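Long-range contacts in succinoglycan biosynthesis protein (Bacillus cereus ATCC 14579, PDB 2QGM), which probably hydrolyses ester bonds, as erythromycin esterase-like proteins do, despite a name that points to succinoglycan biosynthesis: residues A[69-74]-A[102-107]; A[74-79]-A[299-304]; A[286-291]-A[329-334]. One frame throughout, in Å; residues are numbered along the deposited sequence.

Interaction 1 (A[69-74]-A[102-107])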
# COMPACT_ATOMS: atom_id res chain seq x y z
N LYS A 69 -4.23 -18.15 11.44
CA LYS A 69 -3.27 -19.24 11.52
C LYS A 69 -2.16 -19.05 10.50
O LYS A 69 -1.01 -19.41 10.75
CB LYS A 69 -3.99 -20.58 11.31
CG LYS A 69 -5.25 -20.71 12.17
CD LYS A 69 -5.79 -22.13 12.22
CE LYS A 69 -6.31 -22.60 10.87
NZ LYS A 69 -6.87 -23.97 11.00
N MSE A 70 -2.50 -18.48 9.35
CA MSE A 70 -1.50 -18.24 8.30
C MSE A 70 -0.54 -17.12 8.70
O MSE A 70 0.68 -17.25 8.55
CB MSE A 70 -2.19 -17.81 6.99
CG MSE A 70 -3.05 -18.86 6.31
SE MSE A 70 -3.97 -18.11 4.79
CE MSE A 70 -5.25 -19.52 4.47
N ILE A 71 -1.10 -16.02 9.18
CA ILE A 71 -0.31 -14.85 9.57
C ILE A 71 0.58 -15.13 10.76
O ILE A 71 1.72 -14.65 10.82
CB ILE A 71 -1.21 -13.64 9.92
CG1 ILE A 71 -2.14 -13.33 8.74
CG2 ILE A 71 -0.35 -12.43 10.22
CD1 ILE A 71 -1.44 -13.08 7.45
N GLY A 72 0.06 -15.89 11.72
CA GLY A 72 0.85 -16.19 12.90
C GLY A 72 1.12 -14.92 13.68
O GLY A 72 0.24 -14.07 13.84
N ASN A 73 2.35 -14.78 14.16
CA ASN A 73 2.72 -13.61 14.95
C ASN A 73 3.50 -12.57 14.16
O ASN A 73 4.20 -11.75 14.74
CB ASN A 73 3.52 -14.04 16.18
CG ASN A 73 4.64 -15.00 15.83
OD1 ASN A 73 5.55 -14.66 15.07
ND2 ASN A 73 4.59 -16.20 16.40
N ALA A 74 3.36 -12.59 12.84
CA ALA A 74 4.05 -11.61 12.01
C ALA A 74 3.58 -10.21 12.39
O ALA A 74 2.38 -9.98 12.59
CB ALA A 74 3.76 -11.88 10.53
N THR A 102 -9.43 -5.81 14.82
CA THR A 102 -10.26 -6.33 15.89
C THR A 102 -9.90 -7.70 16.47
O THR A 102 -10.15 -7.95 17.65
CB THR A 102 -11.74 -6.39 15.45
OG1 THR A 102 -11.86 -7.30 14.35
CG2 THR A 102 -12.23 -5.02 15.02
N GLU A 103 -9.33 -8.58 15.66
CA GLU A 103 -8.99 -9.93 16.12
C GLU A 103 -7.50 -10.26 16.24
O GLU A 103 -7.13 -11.23 16.91
CB GLU A 103 -9.65 -10.98 15.20
CG GLU A 103 -11.18 -10.94 15.16
CD GLU A 103 -11.82 -11.13 16.53
OE1 GLU A 103 -11.28 -11.93 17.33
OE2 GLU A 103 -12.85 -10.50 16.81
N MSE A 104 -6.64 -9.48 15.59
CA MSE A 104 -5.21 -9.76 15.62
C MSE A 104 -4.30 -8.65 16.13
O MSE A 104 -3.08 -8.73 16.00
CB MSE A 104 -4.75 -10.22 14.24
CG MSE A 104 -5.35 -11.55 13.82
SE MSE A 104 -4.55 -12.25 12.22
CE MSE A 104 -2.80 -12.66 12.95
N GLY A 105 -4.89 -7.61 16.71
CA GLY A 105 -4.10 -6.52 17.26
C GLY A 105 -3.29 -5.67 16.30
O GLY A 105 -2.22 -5.19 16.67
N PHE A 106 -3.77 -5.48 15.07
CA PHE A 106 -3.05 -4.62 14.14
C PHE A 106 -3.50 -3.19 14.45
O PHE A 106 -4.68 -2.95 14.69
CB PHE A 106 -3.32 -5.04 12.70
CG PHE A 106 -2.42 -6.16 12.23
CD1 PHE A 106 -1.26 -5.88 11.51
CD2 PHE A 106 -2.70 -7.48 12.58
CE1 PHE A 106 -0.39 -6.92 11.14
CE2 PHE A 106 -1.84 -8.52 12.22
CZ PHE A 106 -0.68 -8.24 11.50
N THR A 107 -2.55 -2.26 14.45
CA THR A 107 -2.85 -0.88 14.82
C THR A 107 -2.37 0.22 13.89
O THR A 107 -2.91 1.33 13.89
CB THR A 107 -2.27 -0.61 16.21
OG1 THR A 107 -0.89 -0.98 16.21
CG2 THR A 107 -3.01 -1.43 17.27
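Two helix ends of an alpha/beta fold meet here, each just before its chain enters a strand of the central sheet: helix 65-71 ahead of strand 76-79, and helix 87-104 ahead of strand 108-111. Met70, a selenomethionine, turns its side chain away to Leu387 and Asp389 on strand 385-389. Ile71 faces the partner. Its CG2 lies anti to the backbone N, and both CB and CG2 meet the selenomethionine methyl of Met104, CB at 3.6 Å from CE; the two side chains cross obliquely. Gly72 ends the helix with a phi of 65°, a value that favours glycine, and is the second residue of a type II' turn from Ile71 to Ala74, closed by a weak bond from Ala74 N to Ile71 O. The Ala74 methyl packs on Val337 of strand 336-344, while its carbonyl O approaches the ring of Phe106 obliquely. In the second segment Gly105 likewise takes positive phi, separating two apolar residues that both reach the first segment. The long, flexible chain of Met104 suits its place: it bends at chi3 (69°), and its CE also ends 3.5 Å from Gly72 O. Phe106 CZ lies 3.7 Å from Ala74 O and 4.4 Å from Ile71 CG2.

Interaction 2 (A[74-79]-A[299-304])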
# COMPACT_ATOMS: atom_id res chain seq x y z
N ALA A 74 3.36 -12.59 12.84
CA ALA A 74 4.05 -11.61 12.01
C ALA A 74 3.58 -10.21 12.39
O ALA A 74 2.38 -9.98 12.59
CB ALA A 74 3.76 -11.88 10.53
N GLN A 75 4.52 -9.26 12.50
CA GLN A 75 4.16 -7.89 12.87
C GLN A 75 3.88 -6.98 11.66
O GLN A 75 3.38 -5.87 11.84
CB GLN A 75 5.27 -7.26 13.72
CG GLN A 75 5.55 -7.97 15.04
CD GLN A 75 6.66 -7.29 15.81
OE1 GLN A 75 7.74 -7.05 15.28
NE2 GLN A 75 6.40 -6.97 17.08
N TYR A 76 4.21 -7.44 10.46
CA TYR A 76 3.96 -6.66 9.25
C TYR A 76 3.19 -7.47 8.22
O TYR A 76 3.59 -8.59 7.88
CB TYR A 76 5.25 -6.20 8.57
CG TYR A 76 6.09 -5.24 9.37
CD1 TYR A 76 6.89 -5.69 10.41
CD2 TYR A 76 6.14 -3.89 9.03
CE1 TYR A 76 7.73 -4.83 11.10
CE2 TYR A 76 6.98 -3.01 9.72
CZ TYR A 76 7.78 -3.49 10.74
OH TYR A 76 8.68 -2.66 11.38
N VAL A 77 2.08 -6.93 7.73
CA VAL A 77 1.28 -7.63 6.72
C VAL A 77 1.05 -6.74 5.51
O VAL A 77 0.51 -5.64 5.65
CB VAL A 77 -0.09 -8.10 7.28
CG1 VAL A 77 -0.98 -8.59 6.14
CG2 VAL A 77 0.09 -9.22 8.29
N GLY A 78 1.45 -7.21 4.33
CA GLY A 78 1.24 -6.44 3.12
C GLY A 78 -0.07 -6.89 2.50
O GLY A 78 -0.28 -8.09 2.32
N LEU A 79 -0.95 -5.94 2.18
CA LEU A 79 -2.26 -6.25 1.60
C LEU A 79 -2.36 -5.63 0.22
O LEU A 79 -2.63 -4.44 0.08
CB LEU A 79 -3.37 -5.69 2.49
CG LEU A 79 -3.35 -6.04 3.98
CD1 LEU A 79 -4.34 -5.15 4.72
CD2 LEU A 79 -3.71 -7.52 4.16
N GLY A 299 2.65 -2.19 18.38
CA GLY A 299 1.48 -2.91 17.90
C GLY A 299 1.87 -3.72 16.68
O GLY A 299 2.90 -4.39 16.69
N LYS A 300 1.06 -3.66 15.63
CA LYS A 300 1.35 -4.38 14.39
C LYS A 300 1.00 -3.48 13.22
O LYS A 300 0.13 -2.61 13.33
CB LYS A 300 0.55 -5.68 14.32
CG LYS A 300 0.88 -6.67 15.43
CD LYS A 300 -0.00 -7.90 15.28
CE LYS A 300 0.35 -8.97 16.29
NZ LYS A 300 -0.64 -10.08 16.21
N THR A 301 1.67 -3.70 12.09
CA THR A 301 1.49 -2.87 10.90
C THR A 301 0.96 -3.51 9.64
O THR A 301 1.39 -4.57 9.21
CB THR A 301 2.82 -2.19 10.53
OG1 THR A 301 3.29 -1.48 11.67
CG2 THR A 301 2.64 -1.23 9.37
N MSE A 302 0.00 -2.81 9.03
CA MSE A 302 -0.61 -3.25 7.79
C MSE A 302 -0.14 -2.31 6.68
O MSE A 302 -0.14 -1.09 6.86
CB MSE A 302 -2.13 -3.17 7.89
CG MSE A 302 -2.76 -4.05 8.97
SE MSE A 302 -4.61 -3.52 9.30
CE MSE A 302 -4.24 -1.96 10.36
N VAL A 303 0.27 -2.87 5.55
CA VAL A 303 0.70 -2.06 4.42
C VAL A 303 -0.30 -2.29 3.28
O VAL A 303 -0.40 -3.38 2.72
CB VAL A 303 2.12 -2.44 3.95
CG1 VAL A 303 2.50 -1.65 2.69
CG2 VAL A 303 3.11 -2.16 5.07
N TRP A 304 -1.06 -1.24 2.99
CA TRP A 304 -2.07 -1.28 1.93
C TRP A 304 -1.47 -0.63 0.69
O TRP A 304 -1.13 0.55 0.71
CB TRP A 304 -3.31 -0.50 2.38
CG TRP A 304 -4.39 -0.34 1.34
CD1 TRP A 304 -4.27 0.23 0.11
CD2 TRP A 304 -5.77 -0.70 1.49
NE1 TRP A 304 -5.50 0.26 -0.52
CE2 TRP A 304 -6.44 -0.31 0.31
CE3 TRP A 304 -6.51 -1.31 2.51
CZ2 TRP A 304 -7.81 -0.50 0.12
CZ3 TRP A 304 -7.88 -1.51 2.32
CH2 TRP A 304 -8.51 -1.10 1.13
O HOH W 1 0.30 -11.20 13.80
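Strands 76-79 and 301-304 run side by side in the same direction, their short axes 4.6 Å apart and 19° from parallel. Four backbone bonds join them: Thr301 N donates to Gln75 O, Val77 N to Thr301 O, Val303 N to Val77 O and Leu79 N to Val303 O, the last the shortest at 2.7 Å and nearly straight at 175°. Tyr76 CA adds a CA-H...O contact to Thr301 O. Beta-branched Val77, Thr301 and Val303 suit such extended backbone, and Gly78 puts only hydrogen beside Val303. Tyr76 and Thr301 lie side by side on one face, CD2 4.0 Å from CB, while Thr301 OG1 bonds Gln294 of helix 276-297. On the other face Leu79 CD1 comes 4.3 Å from Met302 CB, and the selenium end of Met302 leads off to Val97, Leu100 and Val101 of helix 87-104. The packing loosens at the partly exposed start. Gln75 NE2 stays 4.4 Å from Gly299 O, and the extended Lys300 chain carries NZ to Met104 O and to a water, 2.8 Å away, which in turn donates to Ala74 O. Parallel strands buried between helices, here the pair at positions five and six of an eight-stranded mixed sheet, are typical of a layered alpha/beta fold.

Interaction 3 (A[286-291]-A[329-334])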
# COMPACT_ATOMS: atom_id res chain seq x y z
N LEU A 286 9.19 3.92 0.87
CA LEU A 286 7.89 3.37 1.24
C LEU A 286 8.13 2.41 2.40
O LEU A 286 7.42 2.44 3.41
CB LEU A 286 7.26 2.59 0.08
CG LEU A 286 6.69 3.41 -1.08
CD1 LEU A 286 6.10 2.45 -2.11
CD2 LEU A 286 5.62 4.38 -0.57
N ALA A 287 9.14 1.55 2.23
CA ALA A 287 9.50 0.58 3.25
C ALA A 287 9.94 1.26 4.54
O ALA A 287 9.53 0.85 5.63
CB ALA A 287 10.62 -0.33 2.74
N ASP A 288 10.76 2.30 4.42
CA ASP A 288 11.23 3.02 5.60
C ASP A 288 10.04 3.56 6.39
O ASP A 288 9.99 3.44 7.60
CB ASP A 288 12.13 4.19 5.20
CG ASP A 288 13.48 3.74 4.67
OD1 ASP A 288 13.89 2.58 4.90
OD2 ASP A 288 14.14 4.58 4.01
N HIS A 289 9.10 4.17 5.69
CA HIS A 289 7.94 4.73 6.38
C HIS A 289 7.12 3.66 7.08
O HIS A 289 6.66 3.87 8.21
CB HIS A 289 7.07 5.52 5.40
CG HIS A 289 7.61 6.89 5.12
ND1 HIS A 289 7.28 7.61 3.99
CD2 HIS A 289 8.44 7.69 5.84
CE1 HIS A 289 7.88 8.78 4.02
NE2 HIS A 289 8.59 8.86 5.13
N ALA A 290 6.95 2.50 6.45
CA ALA A 290 6.19 1.42 7.06
C ALA A 290 6.86 0.96 8.36
O ALA A 290 6.19 0.75 9.38
CB ALA A 290 6.07 0.26 6.10
N MSE A 291 8.18 0.80 8.32
CA MSE A 291 8.93 0.38 9.49
C MSE A 291 9.01 1.49 10.53
O MSE A 291 9.06 1.21 11.72
CB MSE A 291 10.33 -0.09 9.07
CG MSE A 291 10.23 -1.43 8.34
SE MSE A 291 11.89 -2.22 7.75
CE MSE A 291 12.74 -2.46 9.48
N LYS A 329 10.91 -7.62 2.90
CA LYS A 329 11.19 -9.04 3.07
C LYS A 329 12.65 -9.24 3.50
O LYS A 329 12.94 -10.06 4.37
CB LYS A 329 10.92 -9.81 1.78
CG LYS A 329 11.13 -11.32 1.90
CD LYS A 329 10.17 -11.95 2.90
CE LYS A 329 10.32 -13.47 2.95
NZ LYS A 329 9.50 -14.09 4.03
N GLU A 330 13.56 -8.47 2.90
CA GLU A 330 14.98 -8.56 3.22
C GLU A 330 15.28 -8.17 4.66
O GLU A 330 15.98 -8.89 5.39
CB GLU A 330 15.80 -7.64 2.30
CG GLU A 330 15.86 -8.08 0.85
CD GLU A 330 16.49 -7.03 -0.04
OE1 GLU A 330 17.59 -6.53 0.29
OE2 GLU A 330 15.90 -6.71 -1.09
N ARG A 331 14.76 -7.02 5.05
CA ARG A 331 14.96 -6.49 6.40
C ARG A 331 14.20 -7.23 7.48
O ARG A 331 14.68 -7.34 8.60
CB ARG A 331 14.53 -5.03 6.46
CG ARG A 331 15.19 -4.09 5.47
CD ARG A 331 14.57 -2.71 5.59
NE ARG A 331 15.06 -1.78 4.58
CZ ARG A 331 14.59 -0.55 4.42
NH1 ARG A 331 13.62 -0.11 5.21
NH2 ARG A 331 15.08 0.24 3.47
N LEU A 332 13.01 -7.72 7.13
CA LEU A 332 12.16 -8.37 8.12
C LEU A 332 12.06 -9.90 8.08
O LEU A 332 11.66 -10.51 9.06
CB LEU A 332 10.75 -7.77 8.03
CG LEU A 332 10.72 -6.25 8.21
CD1 LEU A 332 9.34 -5.73 7.87
CD2 LEU A 332 11.09 -5.87 9.65
N ASP A 333 12.43 -10.50 6.95
CA ASP A 333 12.37 -11.95 6.79
C ASP A 333 10.96 -12.48 7.09
O ASP A 333 10.01 -12.08 6.44
CB ASP A 333 13.42 -12.62 7.69
CG ASP A 333 13.55 -14.12 7.42
OD1 ASP A 333 13.56 -14.52 6.24
OD2 ASP A 333 13.64 -14.89 8.40
N ASN A 334 10.82 -13.37 8.08
CA ASN A 334 9.51 -13.93 8.38
C ASN A 334 8.57 -13.02 9.16
O ASN A 334 7.43 -13.41 9.45
CB ASN A 334 9.66 -15.26 9.13
CG ASN A 334 10.04 -16.40 8.21
OD1 ASN A 334 10.37 -17.50 8.65
ND2 ASN A 334 10.00 -16.15 6.90
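Lys329 makes a bond within its own segment, from NZ to Asp333 O at 3.2 Å, the amine standing above the carbonyl plane, and the backbone bond from Asp333 N to Lys329 O closes the last turn. Arg331 carries the polar half of the contact, on the solvent side. Its chain is extended from CG to NE, so the guanidinium spans the gap to Asp288 of helix 276-297; the two side chains cross at about a right angle, yet their flat ends are only 18° from coplanar. Asp288 OD1 lies 2.7 Å from Arg331 NH1, through its anti lone pair, and 3.0 Å from Arg331 NH2 in a weak bond. Both bonds of this salt bridge are bent, and together they would favour the flat orientation. Ala287 CB lies over one face of the guanidinium, 3.9 Å from NH1, where a methyl is small enough to let the cation come close to the helix. At its edge sits the selenium of Met291, with SE 3.5 Å from Arg331 CD. In the alpha/beta fold, helix 276-297 leads into strand 301-304, and helix 324-332 leads into strand 336-344. Leu332 meets Met291 tip to tip, its CD2 3.8 Å from CE, and this apolar pair turns toward the sheet, both side chains resting on Tyr76 of strand 76-79. Asp333 then leaves the helix with a positive phi of 55°.

Strand 76-79 ties the three contacts together. Interactions 1 and 2 share Ala74 and have centres about 9 Å apart; Phe106 CZ packs 3.4 Å from Val77 CG2, and the bond between Lys300 and Met104 also links the two. A probable hydrogen bond, Thr107 N to Lys300 O at 2.9 Å, joins the chain just ahead of strands 108-111 and 301-304, neighbours in the sheet. Interaction 3 borders interaction 2 through the Tyr76 ring, whose CD1 lies 3.5 Å from Leu332 CD1; their centres are about 10 Å apart. The centres of interactions 1 and 3 stand about 17 Å apart, with helices 87-104 and 276-297 packing on opposite faces of the strand pair.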